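Local atomic coordinates of defective in germ line development protein 3, isoform a (Caenorhabditis elegans, PDB entry 3N89), a protein that probably binds RNA in germline development, using four KH domains that together form a globular structural platform. Residues V30-E35 and G91-A96; Q82-T87 and M98-N103; Y237-V242 and R253-L258; L259-C264 and F323-L328. All coordinates share one frame; numbering follows the deposited sequence.

Contact 1: V30-E35 and G91-A96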
loop_
_atom_site.group_PDB
_atom_site.type_symbol
_atom_site.label_atom_id
_atom_site.label_comp_id
_atom_site.label_asym_id
_atom_site.label_seq_id
_atom_site.Cartn_x
_atom_site.Cartn_y
_atom_site.Cartn_z
ATOM N N VAL A 30 16.578 9.313 -0.213
ATOM C CA VAL A 30 15.376 9.298 0.603
ATOM C C VAL A 30 14.811 7.910 0.837
ATOM O O VAL A 30 15.163 6.964 0.139
ATOM C CB VAL A 30 14.270 10.155 -0.062
ATOM C CG1 VAL A 30 14.836 11.492 -0.513
ATOM C CG2 VAL A 30 13.687 9.413 -1.251
ATOM N N THR A 31 13.922 7.811 1.823
ATOM C CA THR A 31 13.242 6.562 2.150
ATOM C C THR A 31 11.746 6.738 1.873
ATOM O O THR A 31 11.154 7.747 2.265
ATOM C CB THR A 31 13.391 6.193 3.642
ATOM O OG1 THR A 31 14.753 5.843 3.923
ATOM C CG2 THR A 31 12.484 5.014 3.991
ATOM N N LEU A 32 11.142 5.776 1.186
ATOM C CA LEU A 32 9.709 5.836 0.918
ATOM C C LEU A 32 9.018 4.840 1.858
ATOM O O LEU A 32 9.553 3.765 2.149
ATOM C CB LEU A 32 9.408 5.481 -0.544
ATOM C CG LEU A 32 7.924 5.488 -0.937
ATOM C CD1 LEU A 32 7.309 6.860 -0.653
ATOM C CD2 LEU A 32 7.783 5.132 -2.409
ATOM N N ASN A 33 7.837 5.208 2.346
ATOM C CA ASN A 33 7.089 4.356 3.266
ATOM C C ASN A 33 5.738 4.006 2.685
ATOM O O ASN A 33 5.005 4.882 2.233
ATOM C CB ASN A 33 6.878 5.061 4.605
ATOM C CG ASN A 33 8.172 5.518 5.232
ATOM O OD1 ASN A 33 9.047 4.704 5.542
ATOM N ND2 ASN A 33 8.307 6.826 5.424
ATOM N N MET A 34 5.410 2.720 2.701
ATOM C CA MET A 34 4.137 2.269 2.171
ATOM C C MET A 34 3.601 1.151 3.045
ATOM O O MET A 34 4.334 0.566 3.837
ATOM C CB MET A 34 4.300 1.774 0.730
ATOM C CG MET A 34 4.630 2.861 -0.282
ATOM S SD MET A 34 5.186 2.147 -1.856
ATOM C CE MET A 34 3.651 1.361 -2.421
ATOM N N GLU A 35 2.309 0.871 2.904
ATOM C CA GLU A 35 1.670 -0.183 3.671
ATOM C C GLU A 35 1.449 -1.410 2.790
ATOM O O GLU A 35 0.913 -1.303 1.683
ATOM C CB GLU A 35 0.340 0.319 4.233
ATOM C CG GLU A 35 0.417 0.826 5.671
ATOM C CD GLU A 35 1.361 2.003 5.854
ATOM O OE1 GLU A 35 1.573 2.413 7.016
ATOM O OE2 GLU A 35 1.891 2.529 4.850
ATOM N N GLY A 91 15.356 8.439 -7.637
ATOM C CA GLY A 91 14.966 7.884 -8.921
ATOM C C GLY A 91 14.713 6.386 -8.900
ATOM O O GLY A 91 13.813 5.890 -9.579
ATOM N N ASP A 92 15.505 5.658 -8.118
ATOM C CA ASP A 92 15.354 4.215 -8.032
ATOM C C ASP A 92 14.217 3.813 -7.089
ATOM O O ASP A 92 13.493 2.841 -7.335
ATOM C CB ASP A 92 16.684 3.587 -7.593
ATOM C CG ASP A 92 17.830 3.922 -8.555
ATOM O OD1 ASP A 92 17.565 4.014 -9.772
ATOM O OD2 ASP A 92 18.989 4.081 -8.108
ATOM N N VAL A 93 14.052 4.574 -6.013
ATOM C CA VAL A 93 13.006 4.294 -5.044
ATOM C C VAL A 93 11.628 4.270 -5.698
ATOM O O VAL A 93 10.790 3.424 -5.383
ATOM C CB VAL A 93 13.005 5.346 -3.919
ATOM C CG1 VAL A 93 11.773 5.177 -3.053
ATOM C CG2 VAL A 93 14.264 5.198 -3.071
ATOM N N ASP A 94 11.395 5.206 -6.610
ATOM C CA ASP A 94 10.113 5.284 -7.288
ATOM C C ASP A 94 9.893 4.070 -8.175
ATOM O O ASP A 94 8.775 3.564 -8.292
ATOM C CB ASP A 94 10.034 6.563 -8.126
ATOM C CG ASP A 94 8.706 6.704 -8.845
ATOM O OD1 ASP A 94 7.661 6.409 -8.223
ATOM O OD2 ASP A 94 8.700 7.115 -10.028
ATOM N N ARG A 95 10.968 3.600 -8.796
ATOM C CA ARG A 95 10.873 2.453 -9.680
ATOM C C ARG A 95 10.627 1.181 -8.882
ATOM O O ARG A 95 10.035 0.232 -9.385
ATOM C CB ARG A 95 12.147 2.322 -10.507
ATOM C CG ARG A 95 11.956 1.513 -11.773
ATOM C CD ARG A 95 13.276 1.187 -12.420
ATOM N NE ARG A 95 13.253 -0.175 -12.938
ATOM C CZ ARG A 95 14.278 -1.017 -12.862
ATOM N NH1 ARG A 95 14.163 -2.245 -13.361
ATOM N NH2 ARG A 95 15.414 -0.631 -12.285
ATOM N N ALA A 96 11.085 1.173 -7.637
ATOM C CA ALA A 96 10.902 0.028 -6.748
ATOM C C ALA A 96 9.499 0.089 -6.154
ATOM O O ALA A 96 8.950 -0.912 -5.713
ATOM C CB ALA A 96 11.931 0.059 -5.653
#
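On helix 90-102, next to Val-93, whose methyls meet Val-30 and Leu-32, Asp-94 OD1 is held by two partners at once: a salt bridge to Arg-97 NE one turn further along and a hydrogen bond to Tyr-329 OH. The side chain of Asp-94 leaves the helix away from strand 29-35, whereas Val-93 meets the strand beside Arg-97, whose side chain also touches Leu-32. The backbones come closest at Leu-32 and Val-93, with CA atoms 7.0 Å apart. There Val-93 CG1 lies against Leu-32 CB at 3.5 Å, and the same methyl also meets Leu-32 CD2 at 4.0 Å, so one branch of the valine rests along the inner and outer parts of the leucine. The two side chains cross obliquely. With CG1 anti to its own backbone nitrogen (chi1 170°), Val-93 directs its other methyl toward the N-terminal end of the strand segment, where CG2 lies 3.8 Å from Val-30 O in plain van der Waals contact. The arrangement is that of a type I KH domain, beta-alpha-alpha-beta-beta-alpha, in which the C-terminal helix lies across one face of the antiparallel sheet and here covers its first strand. Within the sheet, Leu-32 pairs through its backbone with Ile-86, while Ile-261 of the neighbouring strand touches its side chain, which extends the buried apolar layer beyond this KH domain. Thr-31 and Asn-33 project to the other face of the sheet, where Thr-31 OG1 is hydrogen-bonded to Thr-87 OG1 and Asn-33 ND2 to Ser-262 OG.

Contact 2: Q82-T87 and M98-N103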
loop_
_atom_site.group_PDB
_atom_site.type_symbol
_atom_site.label_atom_id
_atom_site.label_comp_id
_atom_site.label_asym_id
_atom_site.label_seq_id
_atom_site.Cartn_x
_atom_site.Cartn_y
_atom_site.Cartn_z
ATOM N N GLN A 82 2.420 -2.819 9.461
ATOM C CA GLN A 82 2.582 -3.301 8.093
ATOM C C GLN A 82 3.270 -2.314 7.168
ATOM O O GLN A 82 2.984 -2.285 5.973
ATOM C CB GLN A 82 1.211 -3.658 7.511
ATOM C CG GLN A 82 0.478 -4.713 8.311
ATOM C CD GLN A 82 -0.809 -5.156 7.665
ATOM O OE1 GLN A 82 -1.733 -4.366 7.497
ATOM N NE2 GLN A 82 -0.880 -6.433 7.300
ATOM N N GLN A 83 4.185 -1.521 7.715
ATOM C CA GLN A 83 4.880 -0.524 6.921
ATOM C C GLN A 83 6.211 -1.014 6.390
ATOM O O GLN A 83 7.070 -1.483 7.145
ATOM C CB GLN A 83 5.097 0.739 7.741
ATOM C CG GLN A 83 4.943 2.028 6.949
ATOM C CD GLN A 83 4.908 3.244 7.848
ATOM O OE1 GLN A 83 5.946 3.777 8.241
ATOM N NE2 GLN A 83 3.704 3.678 8.199
ATOM N N VAL A 84 6.362 -0.907 5.075
ATOM C CA VAL A 84 7.578 -1.307 4.394
ATOM C C VAL A 84 8.300 -0.062 3.903
ATOM O O VAL A 84 7.681 0.852 3.362
ATOM C CB VAL A 84 7.263 -2.217 3.201
ATOM C CG1 VAL A 84 8.289 -2.010 2.089
ATOM C CG2 VAL A 84 7.274 -3.667 3.662
ATOM N N THR A 85 9.615 -0.028 4.088
ATOM C CA THR A 85 10.389 1.125 3.656
ATOM C C THR A 85 11.318 0.784 2.499
ATOM O O THR A 85 11.887 -0.304 2.432
ATOM C CB THR A 85 11.235 1.682 4.801
ATOM O OG1 THR A 85 12.198 0.703 5.190
ATOM C CG2 THR A 85 10.363 2.002 6.001
ATOM N N ILE A 86 11.457 1.734 1.585
ATOM C CA ILE A 86 12.315 1.578 0.423
ATOM C C ILE A 86 13.288 2.739 0.537
ATOM O O ILE A 86 12.865 3.886 0.623
ATOM C CB ILE A 86 11.477 1.673 -0.884
ATOM C CG1 ILE A 86 10.299 0.684 -0.801
ATOM C CG2 ILE A 86 12.355 1.363 -2.108
ATOM C CD1 ILE A 86 9.422 0.639 -2.034
ATOM N N THR A 87 14.583 2.442 0.564
ATOM C CA THR A 87 15.607 3.476 0.711
ATOM C C THR A 87 16.632 3.484 -0.412
ATOM O O THR A 87 17.135 2.436 -0.817
ATOM C CB THR A 87 16.383 3.296 2.034
ATOM O OG1 THR A 87 15.463 3.312 3.136
ATOM C CG2 THR A 87 17.422 4.411 2.203
ATOM N N MET A 98 6.750 0.954 -7.842
ATOM C CA MET A 98 5.972 0.297 -8.884
ATOM C C MET A 98 6.187 -1.209 -8.931
ATOM O O MET A 98 5.228 -1.978 -8.989
ATOM C CB MET A 98 6.338 0.901 -10.242
ATOM C CG MET A 98 5.798 0.139 -11.437
ATOM S SD MET A 98 6.392 0.846 -12.988
ATOM C CE MET A 98 8.071 0.225 -13.033
ATOM N N LEU A 99 7.447 -1.634 -8.907
ATOM C CA LEU A 99 7.766 -3.058 -8.968
ATOM C C LEU A 99 7.299 -3.855 -7.746
ATOM O O LEU A 99 7.126 -5.074 -7.828
ATOM C CB LEU A 99 9.276 -3.244 -9.158
ATOM C CG LEU A 99 9.939 -2.735 -10.446
ATOM C CD1 LEU A 99 11.439 -2.997 -10.364
ATOM C CD2 LEU A 99 9.348 -3.427 -11.663
ATOM N N MET A 100 7.105 -3.182 -6.613
ATOM C CA MET A 100 6.662 -3.877 -5.406
ATOM C C MET A 100 5.137 -4.055 -5.416
ATOM O O MET A 100 4.607 -4.956 -4.769
ATOM C CB MET A 100 7.099 -3.118 -4.139
ATOM C CG MET A 100 8.572 -3.287 -3.727
ATOM S SD MET A 100 8.919 -4.791 -2.723
ATOM C CE MET A 100 8.132 -4.354 -1.164
ATOM N N ARG A 101 4.433 -3.200 -6.153
ATOM C CA ARG A 101 2.980 -3.312 -6.235
ATOM C C ARG A 101 2.591 -4.343 -7.289
ATOM O O ARG A 101 1.724 -5.189 -7.054
ATOM C CB ARG A 101 2.339 -1.973 -6.608
ATOM C CG ARG A 101 2.295 -0.946 -5.496
ATOM C CD ARG A 101 1.658 -1.484 -4.227
ATOM N NE ARG A 101 1.312 -0.391 -3.325
ATOM C CZ ARG A 101 1.084 -0.521 -2.020
ATOM N NH1 ARG A 101 0.767 0.544 -1.296
ATOM N NH2 ARG A 101 1.189 -1.708 -1.432
ATOM N N ARG A 102 3.231 -4.255 -8.454
ATOM C CA ARG A 102 2.956 -5.162 -9.559
ATOM C C ARG A 102 3.282 -6.594 -9.199
ATOM O O ARG A 102 2.546 -7.515 -9.566
ATOM C CB ARG A 102 3.780 -4.788 -10.794
ATOM C CG ARG A 102 3.546 -3.395 -11.339
ATOM C CD ARG A 102 4.035 -3.304 -12.768
ATOM N NE ARG A 102 3.065 -3.868 -13.704
ATOM C CZ ARG A 102 3.331 -4.842 -14.569
ATOM N NH1 ARG A 102 2.382 -5.283 -15.381
ATOM N NH2 ARG A 102 4.539 -5.383 -14.618
ATOM N N ASN A 103 4.390 -6.781 -8.486
ATOM C CA ASN A 103 4.827 -8.117 -8.104
ATOM C C ASN A 103 4.187 -8.659 -6.840
ATOM O O ASN A 103 4.286 -9.849 -6.560
ATOM C CB ASN A 103 6.342 -8.145 -7.937
ATOM C CG ASN A 103 7.070 -7.818 -9.214
ATOM O OD1 ASN A 103 6.468 -7.727 -10.281
ATOM N ND2 ASN A 103 8.381 -7.645 -9.115
#
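Just ahead of Met-100, the residue of 98-103 that meets Val-84 and Ile-86, Leu-99 packs on Ile-57 of helix 54-61 and its carbonyl oxygen takes the backbone N-H of Asn-103 at 3.3 Å. Met-100 then turns inward. Its CG stands anti to the carbonyl carbon (chi1 -78°), and further bends at chi2 and chi3 fold the thioether so that the terminal methyl, CE, runs out to the sheet. CE meets Val-84 CG1 at 4.0 Å, the two side chains reaching toward each other tip to tip, whereas the nearer methylene CG approaches Ile-86 CD1 more loosely, at 4.4 Å. One bent methionine side chain thus bridges the 9.8 Å between the CA atoms of Met-100 and Ile-86, which are the nearest pair of the two backbones. This is the last strand and last helix of a type I KH domain, a strand followed by a helix that folds back over it; Ile-65 of the edge strand 64-66 touches Val-84, Ile-86 and Met-100 alike. Arg-101, the next residue, forms a salt bridge through NH1 with Glu-322, a hydrogen bond from NH2 to Glu-35 O and a cation-pi contact with Phe-36. At Asn-103 the backbone oxygen accepts a hydrogen bond from Arg-157 NH2.

Contact 3: Y237-V242 and R253-L258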
loop_
_atom_site.group_PDB
_atom_site.type_symbol
_atom_site.label_atom_id
_atom_site.label_comp_id
_atom_site.label_asym_id
_atom_site.label_seq_id
_atom_site.Cartn_x
_atom_site.Cartn_y
_atom_site.Cartn_z
ATOM N N TYR A 237 -6.559 -4.934 11.261
ATOM C CA TYR A 237 -7.998 -4.721 11.090
ATOM C C TYR A 237 -8.406 -5.360 9.769
ATOM O O TYR A 237 -7.800 -5.080 8.736
ATOM C CB TYR A 237 -8.283 -3.219 11.039
ATOM C CG TYR A 237 -9.744 -2.810 11.057
ATOM C CD1 TYR A 237 -10.451 -2.716 12.259
ATOM C CD2 TYR A 237 -10.396 -2.442 9.883
ATOM C CE1 TYR A 237 -11.768 -2.254 12.290
ATOM C CE2 TYR A 237 -11.709 -1.982 9.897
ATOM C CZ TYR A 237 -12.391 -1.887 11.103
ATOM O OH TYR A 237 -13.685 -1.407 11.111
ATOM N N GLU A 238 -9.434 -6.202 9.789
ATOM C CA GLU A 238 -9.871 -6.865 8.564
ATOM C C GLU A 238 -11.118 -6.267 7.923
ATOM O O GLU A 238 -12.149 -6.093 8.577
ATOM C CB GLU A 238 -10.108 -8.351 8.828
ATOM C CG GLU A 238 -10.573 -9.130 7.603
ATOM N N ILE A 239 -11.000 -5.951 6.636
ATOM C CA ILE A 239 -12.092 -5.396 5.841
ATOM C C ILE A 239 -12.513 -6.501 4.872
ATOM O O ILE A 239 -11.692 -6.948 4.069
ATOM C CB ILE A 239 -11.613 -4.183 4.996
ATOM C CG1 ILE A 239 -11.097 -3.070 5.910
ATOM C CG2 ILE A 239 -12.749 -3.660 4.124
ATOM C CD1 ILE A 239 -10.560 -1.868 5.153
ATOM N N LYS A 240 -13.769 -6.947 4.935
ATOM C CA LYS A 240 -14.218 -8.001 4.026
ATOM C C LYS A 240 -14.993 -7.463 2.824
ATOM O O LYS A 240 -15.983 -6.748 2.974
ATOM C CB LYS A 240 -15.082 -9.033 4.751
ATOM C CG LYS A 240 -15.253 -10.303 3.923
ATOM C CD LYS A 240 -15.923 -11.444 4.669
ATOM C CE LYS A 240 -17.427 -11.285 4.716
ATOM N NZ LYS A 240 -18.068 -12.561 5.161
ATOM N N VAL A 241 -14.548 -7.831 1.628
ATOM C CA VAL A 241 -15.178 -7.381 0.391
ATOM C C VAL A 241 -15.849 -8.562 -0.322
ATOM O O VAL A 241 -15.259 -9.634 -0.417
ATOM C CB VAL A 241 -14.110 -6.757 -0.551
ATOM C CG1 VAL A 241 -14.753 -6.198 -1.787
ATOM C CG2 VAL A 241 -13.360 -5.652 0.168
ATOM N N VAL A 242 -17.072 -8.373 -0.817
ATOM C CA VAL A 242 -17.788 -9.444 -1.527
ATOM C C VAL A 242 -18.353 -8.963 -2.870
ATOM O O VAL A 242 -18.680 -7.790 -3.020
ATOM C CB VAL A 242 -18.963 -10.004 -0.690
ATOM C CG1 VAL A 242 -19.756 -11.015 -1.511
ATOM C CG2 VAL A 242 -18.444 -10.652 0.578
ATOM N N ARG A 253 -8.450 -2.109 -5.274
ATOM C CA ARG A 253 -7.705 -0.980 -5.809
ATOM C C ARG A 253 -8.109 0.367 -5.186
ATOM O O ARG A 253 -7.246 1.187 -4.859
ATOM C CB ARG A 253 -7.864 -0.939 -7.335
ATOM C CG ARG A 253 -6.552 -0.719 -8.102
ATOM C CZ ARG A 253 -4.949 -3.263 -9.692
ATOM N NH1 ARG A 253 -4.081 -2.378 -10.167
ATOM N NH2 ARG A 253 -5.121 -4.419 -10.329
ATOM N N TYR A 254 -9.408 0.602 -5.011
ATOM C CA TYR A 254 -9.847 1.864 -4.427
ATOM C C TYR A 254 -9.455 1.942 -2.949
ATOM O O TYR A 254 -9.052 3.005 -2.455
ATOM C CB TYR A 254 -11.359 2.047 -4.593
ATOM C CG TYR A 254 -11.808 2.259 -6.031
ATOM C CD1 TYR A 254 -10.897 2.640 -7.025
ATOM C CD2 TYR A 254 -13.147 2.104 -6.394
ATOM C CE1 TYR A 254 -11.313 2.864 -8.340
ATOM C CE2 TYR A 254 -13.570 2.325 -7.697
ATOM C CZ TYR A 254 -12.652 2.704 -8.666
ATOM O OH TYR A 254 -13.081 2.926 -9.957
ATOM N N ILE A 255 -9.576 0.819 -2.244
ATOM C CA ILE A 255 -9.194 0.775 -0.838
ATOM C C ILE A 255 -7.706 1.107 -0.771
ATOM O O ILE A 255 -7.295 1.974 -0.008
ATOM C CB ILE A 255 -9.408 -0.627 -0.216
ATOM C CG1 ILE A 255 -10.897 -0.984 -0.206
ATOM C CG2 ILE A 255 -8.859 -0.651 1.201
ATOM C CD1 ILE A 255 -11.212 -2.354 0.416
ATOM N N MET A 256 -6.902 0.421 -1.580
ATOM C CA MET A 256 -5.461 0.672 -1.596
ATOM C C MET A 256 -5.077 2.092 -2.025
ATOM O O MET A 256 -4.005 2.569 -1.676
ATOM C CB MET A 256 -4.733 -0.335 -2.498
ATOM C CG MET A 256 -4.758 -1.774 -2.000
ATOM S SD MET A 256 -3.343 -2.763 -2.591
ATOM C CE MET A 256 -3.344 -2.350 -4.367
ATOM N N ASP A 257 -5.927 2.761 -2.801
ATOM C CA ASP A 257 -5.613 4.126 -3.211
ATOM C C ASP A 257 -5.649 5.035 -1.975
ATOM O O ASP A 257 -5.107 6.140 -1.995
ATOM C CB ASP A 257 -6.631 4.658 -4.229
ATOM C CG ASP A 257 -6.392 4.158 -5.647
ATOM O OD1 ASP A 257 -5.234 3.855 -6.014
ATOM O OD2 ASP A 257 -7.385 4.103 -6.407
ATOM N N LEU A 258 -6.298 4.566 -0.907
ATOM C CA LEU A 258 -6.433 5.346 0.325
ATOM C C LEU A 258 -5.288 5.174 1.317
ATOM O O LEU A 258 -5.119 5.992 2.222
ATOM C CB LEU A 258 -7.755 5.012 1.027
ATOM C CG LEU A 258 -9.059 5.440 0.345
ATOM C CD1 LEU A 258 -10.252 5.098 1.238
ATOM C CD2 LEU A 258 -9.027 6.928 0.076
#
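Ile-255 on helix 245-257 carries CG1 anti to its carbonyl carbon (chi1 -64°), and with chi2 at -179° it extends its CD1 methyl toward strand 236-242. On the strand, Val-241 has CG1 anti to the backbone nitrogen (chi1 -176°), which leaves the other branch, CG2, to receive that methyl. The two side chains reach toward each other tip to tip, Val-241 CG2 and Ile-255 CD1 standing 3.9 Å apart. Two residues earlier, on the same face of the strand, Ile-239 offers its branch methyl, CG2, at 4.2 Å from the same Ile-255 CD1. A single methyl from the helix is therefore lodged against two branches of the strand, and the backbones stay well apart, with 9.5 Å between the CA atoms of Ile-239 and Ile-255. The strand and helix are the final beta-alpha unit of a type I KH domain, the third in the chain, and the contact lies in the buried layer between its sheet and its helices. Phe-190 of the adjacent strand 186-193 and Ile-213 of helix 209-217 both touch Ile-255, so the isoleucine meets apolar groups of both sheet and helix. The backbone of the strand is paired on one side with Phe-190 and Leu-188 and on the other with Ser-222 and Ile-220. Lys-240, between the two contact residues, points to the opposite face. The backbone N-H of Leu-258 bonds to Ile-255 O at 2.9 Å.

Contact 4: L259-C264 and F323-L328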
loop_
_atom_site.group_PDB
_atom_site.type_symbol
_atom_site.label_atom_id
_atom_site.label_comp_id
_atom_site.label_asym_id
_atom_site.label_seq_id
_atom_site.Cartn_x
_atom_site.Cartn_y
_atom_site.Cartn_z
ATOM N N LEU A 259 -4.524 4.100 1.159
ATOM C CA LEU A 259 -3.391 3.816 2.034
ATOM C C LEU A 259 -2.454 5.012 2.083
ATOM O O LEU A 259 -2.125 5.584 1.048
ATOM C CB LEU A 259 -2.619 2.597 1.521
ATOM C CG LEU A 259 -3.220 1.228 1.808
ATOM C CD1 LEU A 259 -2.426 0.176 1.076
ATOM C CD2 LEU A 259 -3.212 0.966 3.317
ATOM N N PRO A 260 -2.007 5.403 3.287
ATOM C CA PRO A 260 -1.099 6.542 3.429
ATOM C C PRO A 260 0.281 6.234 2.863
ATOM O O PRO A 260 0.675 5.075 2.765
ATOM C CB PRO A 260 -1.072 6.772 4.939
ATOM C CG PRO A 260 -1.212 5.392 5.482
ATOM C CD PRO A 260 -2.315 4.815 4.606
ATOM N N ILE A 261 1.011 7.285 2.507
ATOM C CA ILE A 261 2.343 7.143 1.934
ATOM C C ILE A 261 3.165 8.343 2.394
ATOM O O ILE A 261 2.614 9.418 2.630
ATOM C CB ILE A 261 2.254 7.128 0.379
ATOM C CG1 ILE A 261 3.520 6.530 -0.227
ATOM C CG2 ILE A 261 2.052 8.553 -0.157
ATOM C CD1 ILE A 261 3.350 6.181 -1.691
ATOM N N SER A 262 4.475 8.169 2.529
ATOM C CA SER A 262 5.324 9.274 2.958
ATOM C C SER A 262 6.755 9.040 2.535
ATOM O O SER A 262 7.180 7.897 2.373
ATOM C CB SER A 262 5.275 9.440 4.477
ATOM O OG SER A 262 5.966 8.384 5.115
ATOM N N MET A 263 7.499 10.128 2.367
ATOM C CA MET A 263 8.892 10.041 1.956
ATOM C C MET A 263 9.749 10.915 2.854
ATOM O O MET A 263 9.481 12.106 2.999
ATOM C CB MET A 263 9.018 10.500 0.511
ATOM C CG MET A 263 10.367 10.256 -0.097
ATOM S SD MET A 263 10.314 10.712 -1.824
ATOM C CE MET A 263 10.389 12.485 -1.694
ATOM N N CYS A 264 10.780 10.326 3.452
ATOM C CA CYS A 264 11.658 11.074 4.340
ATOM C C CYS A 264 13.026 11.378 3.724
ATOM O O CYS A 264 13.462 10.726 2.772
ATOM C CB CYS A 264 11.844 10.304 5.652
ATOM S SG CYS A 264 10.293 9.859 6.489
ATOM N N PHE A 323 -2.656 7.180 -3.797
ATOM C CA PHE A 323 -3.220 7.617 -5.071
ATOM C C PHE A 323 -2.757 9.004 -5.486
ATOM O O PHE A 323 -2.665 9.305 -6.673
ATOM C CB PHE A 323 -4.755 7.579 -5.011
ATOM C CG PHE A 323 -5.373 8.811 -4.424
ATOM C CD1 PHE A 323 -5.728 9.879 -5.239
ATOM C CD2 PHE A 323 -5.594 8.911 -3.056
ATOM C CE1 PHE A 323 -6.298 11.030 -4.695
ATOM C CE2 PHE A 323 -6.161 10.056 -2.508
ATOM C CZ PHE A 323 -6.512 11.115 -3.331
ATOM N N ASN A 324 -2.452 9.837 -4.500
ATOM C CA ASN A 324 -2.029 11.210 -4.743
ATOM C C ASN A 324 -0.504 11.341 -4.824
ATOM O O ASN A 324 0.045 12.446 -4.746
ATOM C CB ASN A 324 -2.598 12.092 -3.628
ATOM C CG ASN A 324 -2.643 13.552 -3.997
ATOM O OD1 ASN A 324 -2.657 13.910 -5.172
ATOM N ND2 ASN A 324 -2.691 14.410 -2.990
ATOM N N ILE A 325 0.174 10.213 -5.003
ATOM C CA ILE A 325 1.632 10.194 -5.085
ATOM C C ILE A 325 2.179 11.129 -6.158
ATOM O O ILE A 325 3.223 11.758 -5.967
ATOM C CB ILE A 325 2.170 8.768 -5.382
ATOM C CG1 ILE A 325 3.698 8.776 -5.356
ATOM C CG2 ILE A 325 1.709 8.301 -6.761
ATOM C CD1 ILE A 325 4.315 7.410 -5.532
ATOM N N LYS A 326 1.482 11.217 -7.289
ATOM C CA LYS A 326 1.947 12.074 -8.366
ATOM C C LYS A 326 2.140 13.508 -7.889
ATOM O O LYS A 326 2.951 14.242 -8.445
ATOM C CB LYS A 326 0.969 12.052 -9.546
ATOM C CG LYS A 326 1.475 12.839 -10.751
ATOM C CD LYS A 326 0.390 13.099 -11.787
ATOM C CE LYS A 326 -0.049 11.825 -12.491
ATOM N NZ LYS A 326 -0.844 12.131 -13.713
ATOM N N LYS A 327 1.396 13.903 -6.860
ATOM C CA LYS A 327 1.494 15.262 -6.323
ATOM C C LYS A 327 2.550 15.354 -5.218
ATOM O O LYS A 327 2.998 16.441 -4.879
ATOM C CB LYS A 327 0.138 15.718 -5.778
ATOM C CG LYS A 327 -0.376 17.020 -6.368
ATOM C CD LYS A 327 -0.716 16.865 -7.836
ATOM C CE LYS A 327 -1.325 18.140 -8.405
ATOM N NZ LYS A 327 -0.410 19.318 -8.264
ATOM N N LEU A 328 2.944 14.216 -4.658
ATOM C CA LEU A 328 3.967 14.204 -3.615
ATOM C C LEU A 328 5.309 14.590 -4.236
ATOM O O LEU A 328 5.994 15.495 -3.748
ATOM C CB LEU A 328 4.053 12.813 -2.976
ATOM C CG LEU A 328 5.080 12.535 -1.868
ATOM C CD1 LEU A 328 4.728 11.231 -1.160
ATOM C CD2 LEU A 328 6.487 12.448 -2.454
#
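Just before Ile-325 and Leu-328, which meet Ile-261 and Met-263, the ring of Phe-323 has Asn-324 CB over the centre of one face, 3.9 Å above its plane, and it also makes an edge-to-face pair with His-356. The amide of Asn-324 is fixed through ND2, which is hydrogen-bonded to Ser-290 O and Ser-320 OG. These groups lead into helix 325-335, the C-terminal helix of the fourth KH domain, which packs on strand 260-268 as the last helix of a KH fold packs on its sheet; in the chain between the two segments, strands but no helices are seen. Ile-261 and Ile-325 lie at the closest approach of the backbones, with CA atoms 7.7 Å apart. Their CD1 methyls meet at 4.1 Å, the extended chains passing at an angle. Ile-261 also uses its second branch: CG2 sits between its own backbone nitrogen and carbonyl carbon, and from there it touches Leu-328 CD1 at 3.9 Å. The isoleucine thus engages two residues of the helix with different methyls. Leu-32 and Met-34 of strand 29-35 also touch Ile-261, and Ile-325 touches Arg-97 of helix 90-102. Leu-328, one turn on, divides its two methyls between successive inward-facing residues of the strand. The second of these, Met-263, runs out extended before bending at chi3 (77°), which brings its CE methyl to 4.0 Å from Leu-328 CD2.

Contacts 1 and 2, whose segments alternate along the chain, both use helix 90-102 and neighbouring strands of the first KH domain; their centres are 7 Å apart. Contact 3 follows in the third KH domain, on the other sheet, and contact 4 comes last, in the fourth. Although far along the chain from contact 1, contact 4 has its centre only 10 Å away, because strands 29-35 and 260-268 pair antiparallel and fuse two KH sheets into one. Contact 3, with its centre 18 Å from that of contact 4, is joined to it by direct succession of helix 245-257 and strand 260-268. Such sharing fits a compact platform rather than separate beads.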